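PDB 3BO7: peptidyl-prolyl cis-trans isomerase cyclophilin-type from Toxoplasma gondii, which probably catalyses the cis-trans isomerization of peptide bonds preceding proline, thereby speeding protein folding, and binds the immunosuppressant cyclosporin A. Local coordinates for residues G59-E63 / S76-I80; G86-D91 / G111-L116. The contacts are given in a common frame with arbitrary orientation. Residues are numbered along the deposited sequence.

Contact 1. Residues G59-E63 / S76-I80; sequences GGRAE and SPRSI. With SO4 (sulfate ion), chain L.
Residues 59-63 leave the end of strand 56-59 through Gly60, whose positive phi of 87° turns the chain, and enter a 3-10 segment running from Ala62 past Glu63. Residues 76-80 pass beside them without regular structure, with Ala62 CA 4.9 Å from Ser79 CA and Glu63 CA 5.3 Å from Arg78 CA. Hydrogen bonds converge on Ser79. Ser79 OG, in the m rotamer, accepts from Ala62 N at 3.3 Å and donates to Glu63 OE1 at 2.9 Å. The m, p rotamer of Glu63 folds its side chain back so that OE2 receives Ser79 N at 2.9 Å, and water 1 donates to Glu63 OE2 at 2.9 Å. In packing, Ala62 CB lies 3.5 Å from Ser76 O and 3.6 Å from Arg78 C, while Glu63 CA makes a CA-H...O contact of 3.4 Å with Pro77 O. Arg61 NE donates to O1 of sulfate L, probably from the crystallisation liquor, at 2.7 Å; the long 3.7 Å approach of Arg61 NE to Glu63 OE1 is purely electrostatic, and Arg61 is salt-bridged to Glu118. A carboxylate taking both NH and hydroxyl of one serine thus joins two parts of the 56-59 to 104-107 connection of the cyclophilin barrel.

Contact 2. Residues G86-D91 / G111-L116; sequences GAPFED and GKHSNL. With SO4 (sulfate ion), chain I; SO4 (sulfate ion), chain J; SO4 (sulfate ion), chain K.
Asp91 and Asn115 carry the strongest polar links. Asp91 OD1 accepts Asn115 ND2 at 2.8 Å, and Asp91 OD2 accepts His113 N at 3.0 Å; in return Asp91 N donates to His113 ND1 at 2.9 Å. Asn115 ND2 also reaches Phe89 O at 3.0 Å. A single antiparallel bridge forms at the hydrogen-bonded pair Phe89-Asn115: Phe89 N donates to Asn115 O at 3.1 Å, and Asn115 N returns a weak bond to Phe89 O at 3.4 Å. Residues 87-91 are extended, whereas 111-116 bend at His113 (phi/psi 46/52°), leaving its CA 4.0 Å from Glu90 CA. Water 2 joins Asp91 OD1 (2.8 Å) to Asn115 OD1 (2.7 Å); water 3 joins Asp91 OD1 (2.6 Å), Gly111 O (2.8 Å) and Ser114 N (2.9 Å). Glu90 N donates to O4 of sulfate I, probably from the crystallisation liquor, at 2.9 Å. In the packing, Phe89 (chi1 p) receives Asn115 CB over its ring face, 3.5 Å from the centroid, and rests on Ala30 and Ser33 of helix 28-39; Glu90 CG covers the His113 ring. Pro88 CB meets Leu116 CD2 at 4.0 Å. The chemistry implies that in this cyclophilin fold the late 56-59 to 104-107 connection and the 104-107 to 119-122 loop are joined by one backbone bridge and, beyond it, by Asp91 and Asn115 bonding to each other, to backbone and to waters.

In the fold
Both contacts lie toward the outside of the molecule and draw on the long connection between strands 56-59 and 104-107. Contact 1 is internal to that connection and partly buried; contact 2, on the surface, joins its later part to the loop between strands 104-107 and 119-122. Their centres are 14 Å apart, and they meet through Leu116, whose CD1 lies 3.4 Å from Ser79 O and whose CD2 lies 3.9 Å from Ile80 C. Their chemistry differs: contact 1 relies on serine-carboxylate bonding without a backbone-to-backbone hydrogen bond, whereas contact 2, between two separate loops, adds a beta bridge, bridging waters and CH-pi packing, and buries about twice the area (512 against 248 Å²).

Contact 1. Residues G59-E63 / S76-I80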
ATOM      1  N   GLY A  59      -0.705  -1.042   5.405  1.00 32.25           N
ATOM      2  CA  GLY A  59      -1.398  -2.323   5.183  1.00 32.53           C
ATOM      3  C   GLY A  59      -0.575  -3.349   4.416  1.00 32.57           C
ATOM      4  O   GLY A  59       0.634  -3.200   4.274  1.00 32.44           O
ATOM      5  N   GLY A  60      -1.227  -4.409   3.952  1.00 32.78           N
ATOM      6  CA  GLY A  60      -0.600  -5.406   3.077  1.00 33.44           C
ATOM      7  C   GLY A  60       0.143  -6.557   3.732  1.00 34.13           C
ATOM      8  O   GLY A  60       0.830  -7.319   3.047  1.00 33.93           O
ATOM      9  N   ARG A  61       0.024  -6.685   5.051  1.00 34.77           N
ATOM     10  CA  ARG A  61       0.730  -7.735   5.777  1.00 35.72           C
ATOM     11  C   ARG A  61      -0.038  -9.064   5.778  1.00 36.07           C
ATOM     12  O   ARG A  61      -1.084  -9.187   6.416  1.00 36.13           O
ATOM     13  CB  ARG A  61       1.057  -7.289   7.206  1.00 35.85           C
ATOM     14  CG  ARG A  61       1.930  -8.287   7.950  1.00 36.85           C
ATOM     15  CD  ARG A  61       2.716  -7.680   9.105  1.00 38.42           C
ATOM     16  NE  ARG A  61       3.502  -8.723   9.766  1.00 40.20           N
ATOM     17  CZ  ARG A  61       4.747  -9.059   9.427  1.00 41.62           C
ATOM     18  NH1 ARG A  61       5.375  -8.417   8.445  1.00 41.17           N
ATOM     19  NH2 ARG A  61       5.369 -10.034  10.079  1.00 41.70           N
ATOM     20  N   ALA A  62       0.489 -10.049   5.053  1.00 36.73           N
ATOM     21  CA  ALA A  62      -0.115 -11.383   4.977  1.00 37.70           C
ATOM     22  C   ALA A  62      -0.314 -12.032   6.355  1.00 38.47           C
ATOM     23  O   ALA A  62      -1.353 -12.648   6.618  1.00 38.53           O
ATOM     24  CB  ALA A  62       0.716 -12.284   4.084  1.00 37.59           C
ATOM     25  N   GLU A  63       0.675 -11.859   7.233  1.00 39.40           N
ATOM     26  CA  GLU A  63       0.656 -12.420   8.584  1.00 40.41           C
ATOM     27  C   GLU A  63      -0.514 -11.943   9.450  1.00 41.30           C
ATOM     28  O   GLU A  63      -0.867 -12.609  10.427  1.00 41.39           O
ATOM     29  CB  GLU A  63       1.979 -12.132   9.300  1.00 40.25           C
ATOM     30  CG  GLU A  63       3.200 -12.864   8.721  1.00 40.57           C
ATOM     31  CD  GLU A  63       3.829 -12.169   7.517  1.00 41.56           C
ATOM     32  OE1 GLU A  63       3.297 -11.144   7.028  1.00 41.62           O
ATOM     33  OE2 GLU A  63       4.877 -12.652   7.053  1.00 42.05           O
ATOM     34  N   SER A  76      -1.461 -17.162   1.071  1.00 52.70           N
ATOM     35  CA  SER A  76      -0.120 -17.298   1.669  1.00 51.62           C
ATOM     36  C   SER A  76      -0.043 -16.682   3.075  1.00 50.88           C
ATOM     37  O   SER A  76      -0.376 -15.503   3.253  1.00 50.98           O
ATOM     38  CB  SER A  76       0.953 -16.689   0.762  1.00 51.67           C
ATOM     39  OG  SER A  76       2.246 -16.817   1.342  1.00 51.67           O
ATOM     40  N   PRO A  77       0.393 -17.479   4.078  1.00 50.03           N
ATOM     41  CA  PRO A  77       0.438 -17.013   5.468  1.00 48.92           C
ATOM     42  C   PRO A  77       1.538 -15.982   5.760  1.00 47.87           C
ATOM     43  O   PRO A  77       1.347 -15.131   6.628  1.00 47.61           O
ATOM     44  CB  PRO A  77       0.662 -18.303   6.268  1.00 48.98           C
ATOM     45  CG  PRO A  77       1.340 -19.232   5.325  1.00 49.68           C
ATOM     46  CD  PRO A  77       0.847 -18.882   3.946  1.00 50.15           C
ATOM     47  N   ARG A  78       2.674 -16.066   5.063  1.00 46.51           N
ATOM     48  CA  ARG A  78       3.728 -15.054   5.200  1.00 45.26           C
ATOM     49  C   ARG A  78       3.770 -14.102   4.000  1.00 44.24           C
ATOM     50  O   ARG A  78       3.313 -14.448   2.902  1.00 44.12           O
ATOM     51  CB  ARG A  78       5.109 -15.681   5.469  1.00 45.07           C
ATOM     52  CG  ARG A  78       5.781 -16.344   4.291  1.00 45.48           C
ATOM     53  CD  ARG A  78       7.256 -16.678   4.589  1.00 46.21           C
ATOM     54  NE  ARG A  78       7.392 -17.816   5.507  1.00 49.40           N
ATOM     55  CZ  ARG A  78       8.277 -18.808   5.384  1.00 49.88           C
ATOM     56  NH1 ARG A  78       9.136 -18.840   4.366  1.00 49.96           N
ATOM     57  NH2 ARG A  78       8.293 -19.787   6.282  1.00 49.81           N
ATOM     58  N   SER A  79       4.318 -12.907   4.227  1.00 42.53           N
ATOM     59  CA  SER A  79       4.417 -11.884   3.200  1.00 41.02           C
ATOM     60  C   SER A  79       5.401 -12.289   2.106  1.00 40.51           C
ATOM     61  O   SER A  79       6.513 -12.747   2.379  1.00 40.57           O
ATOM     62  CB  SER A  79       4.800 -10.534   3.808  1.00 40.75           C
ATOM     63  OG  SER A  79       3.694  -9.930   4.453  1.00 39.67           O
ATOM     64  N   ILE A  80       4.956 -12.128   0.869  1.00 39.52           N
ATOM     65  CA  ILE A  80       5.733 -12.466  -0.309  1.00 38.92           C
ATOM     66  C   ILE A  80       5.509 -11.359  -1.331  1.00 38.84           C
ATOM     67  O   ILE A  80       4.543 -10.600  -1.217  1.00 38.85           O
ATOM     68  CB  ILE A  80       5.278 -13.824  -0.922  1.00 39.03           C
ATOM     69  CG1 ILE A  80       3.742 -13.904  -1.004  1.00 38.21           C
ATOM     70  CG2 ILE A  80       5.875 -15.005  -0.137  1.00 38.44           C
ATOM     71  CD1 ILE A  80       3.216 -14.967  -1.956  1.00 38.80           C
TER
HETATM   72  S   SO4 L 205       3.070 -10.836  13.019  0.50 41.60           S
HETATM   73  O1  SO4 L 205       2.598  -9.842  12.056  0.50 41.10           O
HETATM   74  O2  SO4 L 205       2.118 -10.938  14.121  0.50 40.83           O
HETATM   75  O3  SO4 L 205       3.227 -12.150  12.402  0.50 41.35           O
HETATM   76  O4  SO4 L 205       4.366 -10.396  13.526  0.50 41.97           O
HETATM   77  O   HOH W   1       7.306 -12.251   5.549  1.00 50.28           O

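Contact 2. Residues G86-D91 / G111-L116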
ATOM      1  N   GLY A  86       8.400 -15.568  -4.711  1.00 37.70           N
ATOM      2  CA  GLY A  86       8.028 -14.620  -3.660  1.00 36.56           C
ATOM      3  C   GLY A  86       9.167 -13.838  -3.028  1.00 35.95           C
ATOM      4  O   GLY A  86       8.987 -13.245  -1.981  1.00 36.47           O
ATOM      5  N   ALA A  87      10.336 -13.818  -3.663  1.00 35.28           N
ATOM      6  CA  ALA A  87      11.509 -13.151  -3.094  1.00 34.39           C
ATOM      7  C   ALA A  87      11.325 -11.627  -3.078  1.00 34.11           C
ATOM      8  O   ALA A  87      10.549 -11.102  -3.875  1.00 34.42           O
ATOM      9  CB  ALA A  87      12.752 -13.532  -3.871  1.00 34.17           C
ATOM     10  N   PRO A  88      12.023 -10.914  -2.163  1.00 33.60           N
ATOM     11  CA  PRO A  88      11.960  -9.450  -2.174  1.00 32.92           C
ATOM     12  C   PRO A  88      12.517  -8.864  -3.452  1.00 32.29           C
ATOM     13  O   PRO A  88      13.375  -9.475  -4.082  1.00 32.36           O
ATOM     14  CB  PRO A  88      12.839  -9.046  -0.982  1.00 32.80           C
ATOM     15  CG  PRO A  88      13.696 -10.225  -0.722  1.00 33.43           C
ATOM     16  CD  PRO A  88      12.870 -11.410  -1.060  1.00 33.48           C
ATOM     17  N   PHE A  89      12.033  -7.684  -3.830  1.00 31.64           N
ATOM     18  CA  PHE A  89      12.541  -7.015  -5.020  1.00 31.23           C
ATOM     19  C   PHE A  89      13.172  -5.667  -4.683  1.00 31.88           C
ATOM     20  O   PHE A  89      12.935  -5.098  -3.607  1.00 31.55           O
ATOM     21  CB  PHE A  89      11.467  -6.898  -6.123  1.00 30.28           C
ATOM     22  CG  PHE A  89      10.223  -6.182  -5.697  1.00 29.15           C
ATOM     23  CD1 PHE A  89      10.108  -4.793  -5.848  1.00 28.61           C
ATOM     24  CD2 PHE A  89       9.164  -6.880  -5.150  1.00 26.57           C
ATOM     25  CE1 PHE A  89       8.957  -4.127  -5.451  1.00 27.40           C
ATOM     26  CE2 PHE A  89       8.013  -6.223  -4.753  1.00 27.16           C
ATOM     27  CZ  PHE A  89       7.904  -4.843  -4.903  1.00 27.67           C
ATOM     28  N   GLU A  90      13.990  -5.181  -5.613  1.00 32.77           N
ATOM     29  CA  GLU A  90      14.778  -3.977  -5.420  1.00 33.98           C
ATOM     30  C   GLU A  90      13.935  -2.705  -5.406  1.00 33.60           C
ATOM     31  O   GLU A  90      12.816  -2.662  -5.935  1.00 33.88           O
ATOM     32  CB  GLU A  90      15.874  -3.887  -6.479  1.00 33.94           C
ATOM     33  CG  GLU A  90      16.944  -4.973  -6.342  1.00 35.93           C
ATOM     34  CD  GLU A  90      18.113  -4.803  -7.307  1.00 36.74           C
ATOM     35  OE1 GLU A  90      19.013  -5.686  -7.322  1.00 40.07           O
ATOM     36  OE2 GLU A  90      18.138  -3.789  -8.044  1.00 41.07           O
ATOM     37  N   ASP A  91      14.480  -1.677  -4.778  1.00 33.23           N
ATOM     38  CA  ASP A  91      13.823  -0.388  -4.701  1.00 33.05           C
ATOM     39  C   ASP A  91      13.805   0.290  -6.067  1.00 32.63           C
ATOM     40  O   ASP A  91      14.657   0.019  -6.926  1.00 32.51           O
ATOM     41  CB  ASP A  91      14.530   0.503  -3.674  1.00 33.09           C
ATOM     42  CG  ASP A  91      14.403  -0.023  -2.247  1.00 34.17           C
ATOM     43  OD1 ASP A  91      13.294  -0.456  -1.852  1.00 33.98           O
ATOM     44  OD2 ASP A  91      15.423   0.005  -1.519  1.00 34.50           O
ATOM     45  N   GLY A 111      14.740  -1.779   5.175  1.00 33.74           N
ATOM     46  CA  GLY A 111      16.025  -1.438   4.562  1.00 34.28           C
ATOM     47  C   GLY A 111      16.029  -1.649   3.051  1.00 34.71           C
ATOM     48  O   GLY A 111      15.005  -2.002   2.463  1.00 34.95           O
ATOM     49  N   LYS A 112      17.187  -1.431   2.432  1.00 35.03           N
ATOM     50  CA  LYS A 112      17.382  -1.590   0.986  1.00 35.21           C
ATOM     51  C   LYS A 112      16.804  -2.875   0.442  1.00 34.63           C
ATOM     52  O   LYS A 112      17.001  -3.946   1.025  1.00 35.00           O
ATOM     53  CB  LYS A 112      18.871  -1.637   0.650  1.00 35.73           C
ATOM     54  CG  LYS A 112      19.657  -0.379   0.894  1.00 38.11           C
ATOM     55  CD  LYS A 112      21.099  -0.568   0.421  1.00 42.73           C
ATOM     56  CE  LYS A 112      21.724  -1.907   0.878  1.00 45.39           C
ATOM     57  NZ  LYS A 112      23.170  -2.006   0.485  1.00 47.34           N
ATOM     58  N   HIS A 113      16.117  -2.761  -0.689  1.00 34.09           N
ATOM     59  CA  HIS A 113      15.678  -3.906  -1.497  1.00 33.76           C
ATOM     60  C   HIS A 113      15.043  -5.053  -0.703  1.00 33.39           C
ATOM     61  O   HIS A 113      15.438  -6.203  -0.839  1.00 33.58           O
ATOM     62  CB  HIS A 113      16.832  -4.413  -2.369  1.00 33.51           C
ATOM     63  CG  HIS A 113      17.655  -3.316  -2.979  1.00 34.36           C
ATOM     64  ND1 HIS A 113      17.112  -2.329  -3.774  1.00 35.23           N
ATOM     65  CD2 HIS A 113      18.982  -3.051  -2.908  1.00 34.77           C
ATOM     66  CE1 HIS A 113      18.066  -1.506  -4.170  1.00 36.16           C
ATOM     67  NE2 HIS A 113      19.210  -1.920  -3.657  1.00 36.41           N
ATOM     68  N   SER A 114      14.056  -4.716   0.122  1.00 33.01           N
ATOM     69  CA  SER A 114      13.331  -5.696   0.934  1.00 32.74           C
ATOM     70  C   SER A 114      11.825  -5.556   0.729  1.00 32.31           C
ATOM     71  O   SER A 114      11.041  -5.722   1.665  1.00 32.52           O
ATOM     72  CB  SER A 114      13.676  -5.533   2.415  1.00 32.62           C
ATOM     73  OG  SER A 114      13.487  -4.195   2.829  1.00 32.83           O
ATOM     74  N   ASN A 115      11.435  -5.264  -0.508  1.00 31.88           N
ATOM     75  CA  ASN A 115      10.037  -5.059  -0.869  1.00 31.19           C
ATOM     76  C   ASN A 115       9.309  -6.379  -1.081  1.00 30.81           C
ATOM     77  O   ASN A 115       9.751  -7.234  -1.850  1.00 31.20           O
ATOM     78  CB  ASN A 115       9.931  -4.211  -2.139  1.00 30.88           C
ATOM     79  CG  ASN A 115      10.515  -2.833  -1.976  1.00 31.01           C
ATOM     80  OD1 ASN A 115       9.972  -2.000  -1.255  1.00 31.69           O
ATOM     81  ND2 ASN A 115      11.621  -2.572  -2.669  1.00 30.82           N
ATOM     82  N   LEU A 116       8.191  -6.538  -0.391  1.00 30.46           N
ATOM     83  CA  LEU A 116       7.358  -7.711  -0.544  1.00 29.96           C
ATOM     84  C   LEU A 116       5.931  -7.306  -0.900  1.00 29.53           C
ATOM     85  O   LEU A 116       5.600  -7.197  -2.085  1.00 29.31           O
ATOM     86  CB  LEU A 116       7.427  -8.601   0.711  1.00 29.86           C
ATOM     87  CG  LEU A 116       8.745  -9.370   0.917  1.00 30.25           C
ATOM     88  CD1 LEU A 116       8.707 -10.187   2.202  1.00 30.22           C
ATOM     89  CD2 LEU A 116       9.069 -10.273  -0.271  1.00 29.28           C
TER
HETATM   90  S   SO4 I 202      14.047  -7.081  -8.975  0.50 22.87           S
HETATM   91  O1  SO4 I 202      13.182  -5.913  -8.997  0.50 20.98           O
HETATM   92  O2  SO4 I 202      13.259  -8.286  -9.209  0.50 22.19           O
HETATM   93  O3  SO4 I 202      15.079  -6.985 -10.013  0.50 22.11           O
HETATM   94  O4  SO4 I 202      14.707  -7.139  -7.672  0.50 21.97           O
HETATM   95  S   SO4 J 203      24.355   1.044   2.161  1.00 88.56           S
HETATM   96  O1  SO4 J 203      25.016   0.406   1.019  1.00 88.79           O
HETATM   97  O2  SO4 J 203      23.521   2.136   1.669  1.00 88.77           O
HETATM   98  O3  SO4 J 203      23.532   0.066   2.863  1.00 88.68           O
HETATM   99  O4  SO4 J 203      25.348   1.570   3.092  1.00 88.38           O
HETATM  100  S   SO4 K 204      26.366  -3.378   2.349  1.00 88.24           S
HETATM  101  O1  SO4 K 204      27.439  -2.566   2.926  1.00 87.56           O
HETATM  102  O2  SO4 K 204      26.252  -3.115   0.915  1.00 88.31           O
HETATM  103  O3  SO4 K 204      26.637  -4.796   2.556  1.00 87.97           O
HETATM  104  O4  SO4 K 204      25.097  -3.044   2.994  1.00 88.67           O
HETATM  105  O   HOH W   2      10.869   0.551  -0.960  1.00 25.42           O
HETATM  106  O   HOH W   3      13.220  -1.938   0.317  1.00 26.61           O